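Local structure of deoxyribose-phosphate aldolase (Toxoplasma gondii, 4EIV) at residues A33-G38 / C87-F92; W123-M126 / A131-E134. The protein belongs to the deoxyribose-phosphate aldolase family and folds as a parallel beta-alpha barrel of the TIM-barrel type. All blocks are in the same frame, centred on the assembly; numbering follows the deposited sequence.

Interaction 1 of 2, residues A33-G38 / C87-F92; sequences AALTDG and CAAVNF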
loop_
_atom_site.group_PDB
_atom_site.type_symbol
_atom_site.label_atom_id
_atom_site.label_comp_id
_atom_site.label_asym_id
_atom_site.label_seq_id
_atom_site.Cartn_x
_atom_site.Cartn_y
_atom_site.Cartn_z
ATOM N N ALA A 33 -7.154 19.876 6.436
ATOM C CA ALA A 33 -7.779 21.121 6.045
ATOM C C ALA A 33 -7.431 22.288 6.967
ATOM O O ALA A 33 -7.452 22.152 8.182
ATOM C CB ALA A 33 -9.304 20.939 6.025
ATOM N N ALA A 34 -7.143 23.439 6.369
ATOM C CA ALA A 34 -7.017 24.719 7.078
ATOM C C ALA A 34 -7.604 25.749 6.095
ATOM O O ALA A 34 -6.884 26.571 5.533
ATOM C CB ALA A 34 -5.562 25.024 7.443
ATOM N N LEU A 35 -8.926 25.661 5.911
ATOM C CA LEU A 35 -9.670 26.334 4.838
ATOM C C LEU A 35 -10.658 27.401 5.220
ATOM O O LEU A 35 -11.273 27.985 4.325
ATOM C CB LEU A 35 -10.488 25.264 4.062
ATOM C CG LEU A 35 -9.673 24.253 3.267
ATOM C CD1 LEU A 35 -10.506 23.041 2.856
ATOM C CD2 LEU A 35 -9.039 24.947 2.058
ATOM N N THR A 36 -10.875 27.639 6.508
ATOM C CA THR A 36 -11.870 28.627 6.891
ATOM C C THR A 36 -11.396 30.041 6.557
ATOM O O THR A 36 -10.192 30.314 6.475
ATOM C CB THR A 36 -12.268 28.536 8.379
ATOM O OG1 THR A 36 -11.193 28.983 9.208
ATOM C CG2 THR A 36 -12.678 27.116 8.764
ATOM N N ASP A 37 -12.347 30.949 6.371
ATOM C CA ASP A 37 -11.992 32.335 6.086
ATOM C C ASP A 37 -11.264 32.970 7.290
ATOM O O ASP A 37 -10.561 33.962 7.133
ATOM C CB ASP A 37 -13.235 33.150 5.707
ATOM C CG ASP A 37 -12.894 34.552 5.205
ATOM O OD1 ASP A 37 -13.465 35.529 5.715
ATOM O OD2 ASP A 37 -12.029 34.685 4.316
ATOM N N GLY A 38 -11.453 32.402 8.479
ATOM C CA GLY A 38 -10.806 32.895 9.697
ATOM C C GLY A 38 -9.384 32.415 9.970
ATOM O O GLY A 38 -8.803 32.794 10.988
ATOM N N CYS A 87 -1.947 22.034 -1.197
ATOM C CA CYS A 87 -3.030 21.965 -2.170
ATOM C C CYS A 87 -3.898 23.206 -1.986
ATOM O O CYS A 87 -4.438 23.446 -0.904
ATOM C CB CYS A 87 -3.842 20.696 -2.012
ATOM S SG CYS A 87 -5.150 20.577 -3.237
ATOM N N ALA A 88 -3.988 24.001 -3.043
ATOM C CA ALA A 88 -4.717 25.267 -3.017
ATOM C C ALA A 88 -6.179 25.054 -3.426
ATOM O O ALA A 88 -6.443 24.533 -4.525
ATOM C CB ALA A 88 -4.073 26.266 -3.960
ATOM N N ALA A 89 -7.093 25.497 -2.560
ATOM C CA ALA A 89 -8.533 25.353 -2.768
ATOM C C ALA A 89 -9.057 26.549 -3.563
ATOM O O ALA A 89 -9.063 27.678 -3.078
ATOM C CB ALA A 89 -9.212 25.231 -1.397
ATOM N N VAL A 90 -9.481 26.288 -4.794
ATOM C CA VAL A 90 -9.958 27.350 -5.710
ATOM C C VAL A 90 -11.471 27.213 -5.918
ATOM O O VAL A 90 -12.037 26.125 -5.808
ATOM C CB VAL A 90 -9.191 27.363 -7.058
ATOM C CG1 VAL A 90 -7.682 27.509 -6.790
ATOM C CG2 VAL A 90 -9.479 26.118 -7.898
ATOM N N ASN A 91 -12.107 28.354 -6.171
ATOM C CA ASN A 91 -13.576 28.475 -6.278
ATOM C C ASN A 91 -14.279 28.236 -4.935
ATOM O O ASN A 91 -15.434 27.878 -4.925
ATOM C CB ASN A 91 -14.171 27.565 -7.358
ATOM C CG ASN A 91 -15.397 28.172 -8.044
ATOM O OD1 ASN A 91 -15.701 29.373 -7.913
ATOM N ND2 ASN A 91 -16.115 27.333 -8.794
ATOM N N PHE A 92 -13.551 28.407 -3.838
ATOM C CA PHE A 92 -14.080 28.243 -2.506
ATOM C C PHE A 92 -14.573 29.591 -1.969
ATOM O O PHE A 92 -14.068 30.644 -2.343
ATOM C CB PHE A 92 -13.002 27.685 -1.540
ATOM C CG PHE A 92 -12.908 26.174 -1.502
ATOM C CD1 PHE A 92 -13.078 25.489 -0.303
ATOM C CD2 PHE A 92 -12.608 25.461 -2.662
ATOM C CE1 PHE A 92 -12.979 24.104 -0.263
ATOM C CE2 PHE A 92 -12.491 24.069 -2.624
ATOM C CZ PHE A 92 -12.690 23.404 -1.429
#

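Interaction 2 of 2, residues W123-M126 / A131-E134; sequences WRRM and ADGE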
loop_
_atom_site.group_PDB
_atom_site.type_symbol
_atom_site.label_atom_id
_atom_site.label_comp_id
_atom_site.label_asym_id
_atom_site.label_seq_id
_atom_site.Cartn_x
_atom_site.Cartn_y
_atom_site.Cartn_z
ATOM N N TRP A 123 -22.081 23.588 -7.593
ATOM C CA TRP A 123 -22.956 22.447 -7.330
ATOM C C TRP A 123 -24.434 22.845 -7.354
ATOM O O TRP A 123 -25.293 22.038 -7.694
ATOM C CB TRP A 123 -22.589 21.789 -5.984
ATOM C CG TRP A 123 -22.537 22.754 -4.843
ATOM C CD1 TRP A 123 -21.428 23.461 -4.368
ATOM C CD2 TRP A 123 -23.618 23.114 -4.012
ATOM N NE1 TRP A 123 -21.789 24.232 -3.325
ATOM C CE2 TRP A 123 -23.126 24.039 -3.065
ATOM C CE3 TRP A 123 -24.962 22.771 -3.988
ATOM C CZ2 TRP A 123 -23.935 24.611 -2.105
ATOM C CZ3 TRP A 123 -25.774 23.320 -3.006
ATOM C CH2 TRP A 123 -25.259 24.242 -2.094
ATOM N N ARG A 124 -24.716 24.109 -7.054
ATOM C CA ARG A 124 -26.107 24.563 -7.055
ATOM C C ARG A 124 -26.747 24.429 -8.425
ATOM O O ARG A 124 -27.962 24.194 -8.553
ATOM C CB ARG A 124 -26.187 26.014 -6.578
ATOM C CG ARG A 124 -25.959 26.184 -5.102
ATOM C CD ARG A 124 -26.013 27.659 -4.711
ATOM N NE ARG A 124 -25.813 27.841 -3.292
ATOM C CZ ARG A 124 -24.639 27.903 -2.679
ATOM N NH1 ARG A 124 -23.508 27.833 -3.375
ATOM N NH2 ARG A 124 -24.612 28.059 -1.358
ATOM N N ARG A 125 -25.947 24.581 -9.480
ATOM C CA ARG A 125 -26.495 24.535 -10.819
ATOM C C ARG A 125 -27.161 23.215 -11.167
ATOM O O ARG A 125 -28.112 23.170 -11.942
ATOM C CB ARG A 125 -25.402 24.852 -11.825
ATOM C CG ARG A 125 -24.774 26.229 -11.687
ATOM C CD ARG A 125 -25.710 27.330 -12.116
ATOM N NE ARG A 125 -25.077 28.639 -11.968
ATOM C CZ ARG A 125 -25.600 29.764 -12.437
ATOM N NH1 ARG A 125 -24.974 30.923 -12.275
ATOM N NH2 ARG A 125 -26.748 29.721 -13.094
ATOM N N MET A 126 -26.669 22.137 -10.565
ATOM C CA MET A 126 -27.244 20.809 -10.772
ATOM C C MET A 126 -28.684 20.711 -10.267
ATOM O O MET A 126 -29.480 19.902 -10.772
ATOM C CB MET A 126 -26.384 19.755 -10.068
ATOM C CG MET A 126 -24.953 19.672 -10.555
ATOM S SD MET A 126 -24.754 19.204 -12.283
ATOM C CE MET A 126 -25.297 17.513 -12.134
ATOM N N ALA A 131 -28.496 19.330 -17.251
ATOM C CA ALA A 131 -27.670 19.509 -18.458
ATOM C C ALA A 131 -26.794 20.745 -18.377
ATOM O O ALA A 131 -25.597 20.695 -18.691
ATOM C CB ALA A 131 -28.550 19.568 -19.706
ATOM N N ASP A 132 -27.381 21.857 -17.963
ATOM C CA ASP A 132 -26.629 23.091 -17.812
ATOM C C ASP A 132 -25.550 22.950 -16.724
ATOM O O ASP A 132 -24.428 23.418 -16.878
ATOM C CB ASP A 132 -27.552 24.242 -17.459
ATOM C CG ASP A 132 -26.810 25.541 -17.319
ATOM O OD1 ASP A 132 -26.667 25.998 -16.170
ATOM O OD2 ASP A 132 -26.325 26.068 -18.342
ATOM N N GLY A 133 -25.910 22.332 -15.605
ATOM C CA GLY A 133 -24.948 22.122 -14.523
ATOM C C GLY A 133 -23.759 21.294 -14.978
ATOM O O GLY A 133 -22.617 21.575 -14.601
ATOM N N GLU A 134 -24.028 20.248 -15.750
ATOM C CA GLU A 134 -22.957 19.423 -16.323
ATOM C C GLU A 134 -22.071 20.245 -17.258
ATOM O O GLU A 134 -20.845 20.170 -17.187
ATOM C CB GLU A 134 -23.545 18.257 -17.117
ATOM C CG GLU A 134 -24.197 17.152 -16.290
ATOM C CD GLU A 134 -25.072 16.213 -17.124
ATOM O OE1 GLU A 134 -25.669 16.645 -18.147
ATOM O OE2 GLU A 134 -25.215 15.043 -16.743
#

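Interaction 1 of 2, residues A33-G38 / C87-F92
Leu35 turns CG anti to its carbonyl carbon (chi1 -67°), and with chi2 at 165° its two methyls divide between two partners: CD2 goes to Ala89 and CD1 to the ring of Phe92. In this closed eight-stranded TIM barrel, Ala89 lies near the C-terminal end of the third strand, 85-90, and Phe92 just beyond it, while Leu35 lies near the C-terminal end of the first, strand 30-34. Strand 59-62 runs between the two, bonding to Ala34 through Ser61 and to Cys87 through Val60 and Val62. Leu35 and Ala89 therefore meet across a strand, through side chains alone, with their CA atoms 7.8 Å apart and no hydrogen bond joining the segments. The tight point is Leu35 CD2 against Ala89 CB at 3.5 Å, a little inside normal carbon contact. Just past the strand, the chain turns at Asn91 and brings the Phe92 ring back over Ala89, whose CB lies 3.5 Å above the ring plane, over its centre, in a CH-pi type of packing. Ala89 CB thus touches a leucine methyl and an aromatic face in directions roughly at right angles to each other. Arg63 hydrogen-bonds Leu35 O and also touches Phe92, and Leu189 packs on Leu35 from a loop. The remaining touch is looser and oblique to the ring: Leu35 CD1 to Phe92 CE1, 4.1 Å.

Interaction 2 of 2, residues W123-M126 / A131-E134
Two consecutive helices on the outside of the TIM barrel, the short 124-128, loosely bonded in its first turn, and the long 130-148, follow strand 116-120 and bring Met126 and Arg125 against Gly133. The two backbones come very near each other, Met126 CA lying 4.6 Å from Gly133 CA. Glycine has no side chain to hold them apart, and Met126 SD and Arg125 CB lie directly against its backbone. Met126 SD rests on the main chain of the long helix, 3.6 Å from Gly133 C and 3.7 Å from Glu134 N. Two bends put it there, chi2 -62° and chi3 -69°, which curl the thioether over the helix and leave CE 4.3 Å from Glu134 CG. Ile137 of the same helix and Ile167 of helix 165-178 also touch this methionine, so it fills the angle between three helices. Arg125 meets the glycine with the root of its side chain, CB to Gly133 CA at 3.9 Å, and then leads its guanidinium away to salt bridges with Asp122 through NE and with Glu128 through NH2. Asp132 OD1 is near but not bonded to it, 4.8 Å from Arg125 NH2; that carboxylate oxygen pairs with Arg136 instead. Glu134 OE2 is salt-bridged to Arg170 of helix 165-178. No hydrogen bond or salt bridge crosses between the two segments. Their close fit rests on sulfur and carbon against bare glycine backbone, while the charged ends of Arg125, Asp132 and Glu134 are paired with other residues, and the unlike charges of Arg125 and Asp132 probably add no more than a weak long-range attraction.

Interaction 1 is buried, its centre about 10 Å from the centre of the chain, and joins the strand ends of the barrel; interaction 2 is partly buried, its centre about 21 Å from that point, in the outer layer of helices. Their centres are about 22 Å apart, and they do not touch. They are in series along the chain and share no element, though strand 116-120 connects them: it pairs with strand 85-90 of the first and leads into the helices of the second. Neither contact has a hydrogen bond between its segments. Residues 33-38 and 87-92 meet by methyls and an aromatic ring, whereas 123-126 and 131-134 press side chain onto main chain, with charged groups nearby.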